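PDB 4XKY: dihydrodipicolinate synthase from Bacteroides thetaiotaomicron, which probably acts as a Schiff-base-forming lyase of the DapA family, condensing or cleaving pyruvate-derived substrates. Local coordinates for residues A[123-137]-A[153-166]. Sequence-based numbering, arbitrary orientation.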
loop_
_atom_site.group_PDB
_atom_site.type_symbol
_atom_site.label_atom_id
_atom_site.label_comp_id
_atom_site.label_asym_id
_atom_site.label_seq_id
_atom_site.Cartn_x
_atom_site.Cartn_y
_atom_site.Cartn_z
ATOM N N GLU A 123 -2.432 -3.286 -27.425
ATOM C CA GLU A 123 -3.057 -3.534 -28.726
ATOM C C GLU A 123 -3.488 -2.243 -29.419
ATOM O O GLU A 123 -3.340 -2.122 -30.623
ATOM C CB GLU A 123 -4.219 -4.531 -28.629
ATOM C CG GLU A 123 -3.739 -5.981 -28.679
ATOM C CD GLU A 123 -4.838 -7.011 -28.457
ATOM O OE1 GLU A 123 -6.042 -6.679 -28.590
ATOM O OE2 GLU A 123 -4.489 -8.172 -28.151
ATOM N N HIS A 124 -4.012 -1.282 -28.669
ATOM C CA HIS A 124 -4.348 0.032 -29.234
ATOM C C HIS A 124 -3.105 0.913 -29.460
ATOM O O HIS A 124 -3.089 1.752 -30.370
ATOM C CB HIS A 124 -5.316 0.779 -28.317
ATOM C CG HIS A 124 -6.635 0.087 -28.122
ATOM N ND1 HIS A 124 -7.242 -0.671 -29.105
ATOM C CD2 HIS A 124 -7.484 0.076 -27.066
ATOM C CE1 HIS A 124 -8.395 -1.135 -28.654
ATOM N NE2 HIS A 124 -8.564 -0.699 -27.419
ATOM N N LEU A 125 -2.073 0.755 -28.627
ATOM C CA LEU A 125 -0.899 1.616 -28.745
ATOM C C LEU A 125 -0.069 1.229 -29.981
ATOM O O LEU A 125 0.369 2.100 -30.742
ATOM C CB LEU A 125 -0.030 1.578 -27.476
ATOM C CG LEU A 125 1.237 2.452 -27.511
ATOM C CD1 LEU A 125 0.911 3.931 -27.662
ATOM C CD2 LEU A 125 2.117 2.213 -26.291
ATOM N N LEU A 126 0.131 -0.077 -30.169
ATOM C CA LEU A 126 1.127 -0.577 -31.128
ATOM C C LEU A 126 0.975 -0.069 -32.564
ATOM O O LEU A 126 1.952 0.370 -33.151
ATOM C CB LEU A 126 1.218 -2.110 -31.087
ATOM C CG LEU A 126 2.016 -2.628 -29.879
ATOM C CD1 LEU A 126 1.722 -4.089 -29.630
ATOM C CD2 LEU A 126 3.507 -2.424 -30.059
ATOM N N PRO A 127 -0.249 -0.077 -33.123
ATOM C CA PRO A 127 -0.384 0.439 -34.502
ATOM C C PRO A 127 0.029 1.907 -34.661
ATOM O O PRO A 127 0.288 2.353 -35.767
ATOM C CB PRO A 127 -1.893 0.298 -34.794
ATOM C CG PRO A 127 -2.380 -0.746 -33.845
ATOM C CD PRO A 127 -1.515 -0.635 -32.610
ATOM N N GLN A 128 0.078 2.648 -33.561
ATOM C CA GLN A 128 0.384 4.074 -33.608
ATOM C C GLN A 128 1.869 4.378 -33.516
ATOM O O GLN A 128 2.250 5.528 -33.663
ATOM C CB GLN A 128 -0.310 4.802 -32.446
ATOM C CG GLN A 128 -1.796 4.529 -32.326
ATOM C CD GLN A 128 -2.433 5.393 -31.273
ATOM O OE1 GLN A 128 -2.370 6.613 -31.357
ATOM N NE2 GLN A 128 -3.033 4.769 -30.260
ATOM N N LEU A 129 2.702 3.379 -33.220
ATOM C CA LEU A 129 4.138 3.624 -32.956
ATOM C C LEU A 129 4.972 3.331 -34.199
ATOM O O LEU A 129 4.726 2.351 -34.864
ATOM C CB LEU A 129 4.636 2.704 -31.854
ATOM C CG LEU A 129 3.923 2.772 -30.519
ATOM C CD1 LEU A 129 4.576 1.808 -29.559
ATOM C CD2 LEU A 129 3.958 4.179 -29.984
ATOM N N PRO A 130 5.977 4.158 -34.499
ATOM C CA PRO A 130 6.805 3.938 -35.683
ATOM C C PRO A 130 8.133 3.210 -35.410
ATOM O O PRO A 130 8.968 3.124 -36.299
ATOM C CB PRO A 130 7.073 5.361 -36.149
ATOM C CG PRO A 130 7.224 6.102 -34.860
ATOM C CD PRO A 130 6.204 5.495 -33.928
ATOM N N LEU A 131 8.328 2.700 -34.193
ATOM C CA LEU A 131 9.546 1.979 -33.821
ATOM C C LEU A 131 9.209 0.755 -32.974
ATOM O O LEU A 131 8.138 0.705 -32.353
ATOM C CB LEU A 131 10.479 2.906 -33.027
ATOM C CG LEU A 131 11.097 4.107 -33.761
ATOM C CD1 LEU A 131 11.771 5.049 -32.782
ATOM C CD2 LEU A 131 12.071 3.714 -34.870
ATOM N N PRO A 132 10.129 -0.232 -32.914
ATOM C CA PRO A 132 9.917 -1.375 -32.023
ATOM C C PRO A 132 9.779 -0.929 -30.573
ATOM O O PRO A 132 10.249 0.155 -30.211
ATOM C CB PRO A 132 11.190 -2.212 -32.189
ATOM C CG PRO A 132 11.818 -1.766 -33.460
ATOM C CD PRO A 132 11.367 -0.361 -33.708
ATOM N N LEU A 133 9.147 -1.756 -29.754
ATOM C CA LEU A 133 8.807 -1.366 -28.411
ATOM C C LEU A 133 9.399 -2.294 -27.381
ATOM O O LEU A 133 9.382 -3.495 -27.571
ATOM C CB LEU A 133 7.288 -1.394 -28.267
ATOM C CG LEU A 133 6.739 -1.142 -26.860
ATOM C CD1 LEU A 133 7.001 0.291 -26.490
ATOM C CD2 LEU A 133 5.253 -1.390 -26.761
ATOM N N PHE A 134 9.888 -1.732 -26.278
ATOM C CA PHE A 134 10.193 -2.484 -25.047
ATOM C C PHE A 134 9.092 -2.156 -24.044
ATOM O O PHE A 134 8.730 -0.988 -23.859
ATOM C CB PHE A 134 11.554 -2.080 -24.433
ATOM C CG PHE A 134 12.747 -2.571 -25.211
ATOM C CD1 PHE A 134 13.436 -3.718 -24.820
ATOM C CD2 PHE A 134 13.163 -1.895 -26.349
ATOM C CE1 PHE A 134 14.529 -4.165 -25.547
ATOM C CE2 PHE A 134 14.237 -2.345 -27.087
ATOM C CZ PHE A 134 14.917 -3.487 -26.689
ATOM N N LEU A 135 8.550 -3.198 -23.426
ATOM C CA LEU A 135 7.591 -3.057 -22.342
ATOM C C LEU A 135 8.342 -2.822 -21.065
ATOM O O LEU A 135 9.425 -3.392 -20.855
ATOM C CB LEU A 135 6.795 -4.342 -22.173
ATOM C CG LEU A 135 6.007 -4.784 -23.387
ATOM C CD1 LEU A 135 5.502 -6.180 -23.119
ATOM C CD2 LEU A 135 4.869 -3.813 -23.632
ATOM N N TYR A 136 7.803 -1.990 -20.186
ATOM C CA TYR A 136 8.417 -1.944 -18.868
ATOM C C TYR A 136 7.484 -1.824 -17.692
ATOM O O TYR A 136 6.470 -1.129 -17.697
ATOM C CB TYR A 136 9.608 -0.987 -18.792
ATOM C CG TYR A 136 9.310 0.450 -18.554
ATOM C CD1 TYR A 136 9.420 1.002 -17.280
ATOM C CD2 TYR A 136 8.974 1.279 -19.608
ATOM C CE1 TYR A 136 9.168 2.346 -17.066
ATOM C CE2 TYR A 136 8.737 2.624 -19.414
ATOM C CZ TYR A 136 8.828 3.156 -18.144
ATOM O OH TYR A 136 8.569 4.494 -17.971
ATOM N N ASN A 137 7.883 -2.557 -16.672
ATOM C CA ASN A 137 7.122 -2.738 -15.482
ATOM C C ASN A 137 7.448 -1.575 -14.541
ATOM O O ASN A 137 8.556 -1.513 -13.994
ATOM C CB ASN A 137 7.550 -4.075 -14.889
ATOM C CG ASN A 137 6.437 -4.789 -14.158
ATOM O OD1 ASN A 137 5.252 -4.712 -14.509
ATOM N ND2 ASN A 137 6.831 -5.520 -13.126
ATOM N N ARG A 153 1.882 -12.982 -24.279
ATOM C CA ARG A 153 0.842 -12.594 -25.212
ATOM C C ARG A 153 1.164 -11.318 -26.006
ATOM O O ARG A 153 0.910 -11.271 -27.210
ATOM C CB ARG A 153 -0.476 -12.435 -24.459
ATOM C CG ARG A 153 -1.603 -11.788 -25.247
ATOM C CD ARG A 153 -2.180 -12.694 -26.327
ATOM N NE ARG A 153 -3.196 -11.962 -27.079
ATOM C CZ ARG A 153 -4.409 -11.650 -26.613
ATOM N NH1 ARG A 153 -4.789 -12.014 -25.386
ATOM N NH2 ARG A 153 -5.255 -10.964 -27.378
ATOM N N ILE A 154 1.701 -10.293 -25.345
ATOM C CA ILE A 154 1.980 -9.017 -26.019
ATOM C C ILE A 154 3.201 -9.187 -26.912
ATOM O O ILE A 154 3.285 -8.610 -27.991
ATOM C CB ILE A 154 2.201 -7.863 -25.015
ATOM C CG1 ILE A 154 0.922 -7.617 -24.232
ATOM C CG2 ILE A 154 2.593 -6.571 -25.736
ATOM C CD1 ILE A 154 1.095 -6.763 -22.997
ATOM N N ALA A 155 4.124 -10.030 -26.471
ATOM C CA ALA A 155 5.340 -10.286 -27.215
ATOM C C ALA A 155 5.167 -11.037 -28.541
ATOM O O ALA A 155 6.124 -11.132 -29.309
ATOM C CB ALA A 155 6.316 -11.036 -26.338
ATOM N N GLU A 156 3.989 -11.594 -28.800
ATOM C CA GLU A 156 3.709 -12.186 -30.114
ATOM C C GLU A 156 3.743 -11.115 -31.200
ATOM O O GLU A 156 4.129 -11.394 -32.340
ATOM C CB GLU A 156 2.346 -12.863 -30.145
ATOM C CG GLU A 156 2.201 -14.081 -29.247
ATOM C CD GLU A 156 0.747 -14.364 -28.880
ATOM O OE1 GLU A 156 -0.128 -13.492 -29.092
ATOM O OE2 GLU A 156 0.471 -15.467 -28.366
ATOM N N ASN A 157 3.328 -9.896 -30.850
ATOM C CA ASN A 157 3.349 -8.796 -31.811
ATOM C C ASN A 157 4.784 -8.558 -32.230
ATOM O O ASN A 157 5.640 -8.370 -31.389
ATOM C CB ASN A 157 2.743 -7.526 -31.211
ATOM C CG ASN A 157 2.492 -6.435 -32.248
ATOM O OD1 ASN A 157 3.418 -5.901 -32.857
ATOM N ND2 ASN A 157 1.229 -6.069 -32.415
ATOM N N PRO A 158 5.059 -8.565 -33.539
ATOM C CA PRO A 158 6.443 -8.328 -33.964
ATOM C C PRO A 158 6.959 -6.935 -33.601
ATOM O O PRO A 158 8.161 -6.724 -33.569
ATOM C CB PRO A 158 6.397 -8.502 -35.490
ATOM C CG PRO A 158 4.969 -8.446 -35.882
ATOM C CD PRO A 158 4.132 -8.740 -34.674
ATOM N N GLY A 159 6.059 -5.998 -33.326
ATOM C CA GLY A 159 6.452 -4.656 -32.903
ATOM C C GLY A 159 6.945 -4.519 -31.461
ATOM O O GLY A 159 7.344 -3.417 -31.046
ATOM N N VAL A 160 6.913 -5.622 -30.705
ATOM C CA VAL A 160 7.300 -5.659 -29.294
ATOM C C VAL A 160 8.541 -6.549 -29.170
ATOM O O VAL A 160 8.481 -7.730 -29.481
ATOM C CB VAL A 160 6.136 -6.207 -28.427
ATOM C CG1 VAL A 160 6.489 -6.205 -26.950
ATOM C CG2 VAL A 160 4.888 -5.369 -28.612
ATOM N N ILE A 161 9.681 -5.998 -28.755
ATOM C CA ILE A 161 10.942 -6.771 -28.841
ATOM C C ILE A 161 11.618 -7.020 -27.503
ATOM O O ILE A 161 12.636 -7.681 -27.437
ATOM C CB ILE A 161 11.968 -6.133 -29.815
ATOM C CG1 ILE A 161 12.312 -4.698 -29.414
ATOM C CG2 ILE A 161 11.429 -6.179 -31.235
ATOM C CD1 ILE A 161 13.394 -4.020 -30.258
ATOM N N GLY A 162 11.067 -6.505 -26.420
ATOM C CA GLY A 162 11.717 -6.724 -25.156
ATOM C C GLY A 162 10.940 -6.268 -23.958
ATOM O O GLY A 162 9.820 -5.775 -24.077
ATOM N N PHE A 163 11.576 -6.453 -22.811
ATOM C CA PHE A 163 10.990 -6.198 -21.522
ATOM C C PHE A 163 12.102 -5.757 -20.568
ATOM O O PHE A 163 13.190 -6.353 -20.554
ATOM C CB PHE A 163 10.324 -7.486 -21.038
ATOM C CG PHE A 163 9.815 -7.432 -19.619
ATOM C CD1 PHE A 163 8.604 -6.827 -19.328
ATOM C CD2 PHE A 163 10.526 -8.025 -18.586
ATOM C CE1 PHE A 163 8.129 -6.770 -18.028
ATOM C CE2 PHE A 163 10.040 -7.989 -17.284
ATOM C CZ PHE A 163 8.844 -7.355 -17.005
ATOM N N LYS A 164 11.823 -4.703 -19.805
ATOM C CA LYS A 164 12.723 -4.138 -18.793
ATOM C C LYS A 164 11.953 -4.205 -17.477
ATOM O O LYS A 164 10.806 -3.758 -17.403
ATOM C CB LYS A 164 13.064 -2.675 -19.140
ATOM C CG LYS A 164 13.991 -1.961 -18.158
ATOM C CD LYS A 164 13.887 -0.423 -18.138
ATOM C CE LYS A 164 14.002 0.112 -16.694
ATOM N NZ LYS A 164 14.905 1.273 -16.370
ATOM N N ASP A 165 12.569 -4.779 -16.450
ATOM C CA ASP A 165 11.984 -4.828 -15.107
ATOM C C ASP A 165 12.784 -3.984 -14.134
ATOM O O ASP A 165 13.974 -4.210 -13.939
ATOM C CB ASP A 165 11.939 -6.258 -14.556
ATOM C CG ASP A 165 11.162 -6.351 -13.234
ATOM O OD1 ASP A 165 10.250 -5.530 -13.033
ATOM O OD2 ASP A 165 11.463 -7.225 -12.391
ATOM N N SER A 166 12.108 -3.021 -13.526
ATOM C CA SER A 166 12.686 -2.170 -12.493
ATOM C C SER A 166 12.183 -2.501 -11.070
ATOM O O SER A 166 12.581 -1.844 -10.127
ATOM C CB SER A 166 12.396 -0.700 -12.826
ATOM O OG SER A 166 13.284 -0.250 -13.841
HETATM O O HOH W 1 6.231 -0.890 -31.772
#
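Leu-135 and Val-160 meet between the parallel strands 133-137 and 160-165 and the helices that pack on them. Leu-135 CG lies 3.9 Å from Val-160 CG1, while its CD1 reaches Ile-154 CG2. The other branch of Val-160, CG2, sits 3.6 Å from both methyls of Leu-126, CD1 and CD2. On the face that carries Phe-134, Tyr-136 and Lys-164, the end of Ile-161 bends in, and its CG1 makes a CH-pi contact over one face of the Phe-134 ring, 4.1 Å from the centroid. The chi1 of Ile-161, 58°, sets CG1 between the backbone N and the carbonyl carbon, and CD1 then presses tightly on Pro-132 CB. Gly-162 leaves room for the Phe-134 ring, whose CD1 is 3.5 Å from Gly-162 CA. A beta bulge shifts the register here: Leu-133 O accepts from Ile-161 N, and Leu-135 N donates to Gly-162 O. One water bridges Leu-131 O and Gly-159 O. At the outer edge Glu-123 OE2 and Arg-153 NH2 form a salt bridge of 3.0 Å; the carboxylate and guanidinium planes are 56° apart. Tyr-136 and Lys-164, the predicted proton donor/acceptor and Schiff-base lysine, are paired across the strands; Tyr-136 OH is hydrogen-bonded to Ser-81 OG. The contact joins the two strands of a parallel beta-alpha-beta unit of the TIM barrel, with helix 148-154 in the crossover, strand 102-105 beside strand 133-137, and helix 170-180 against Phe-163.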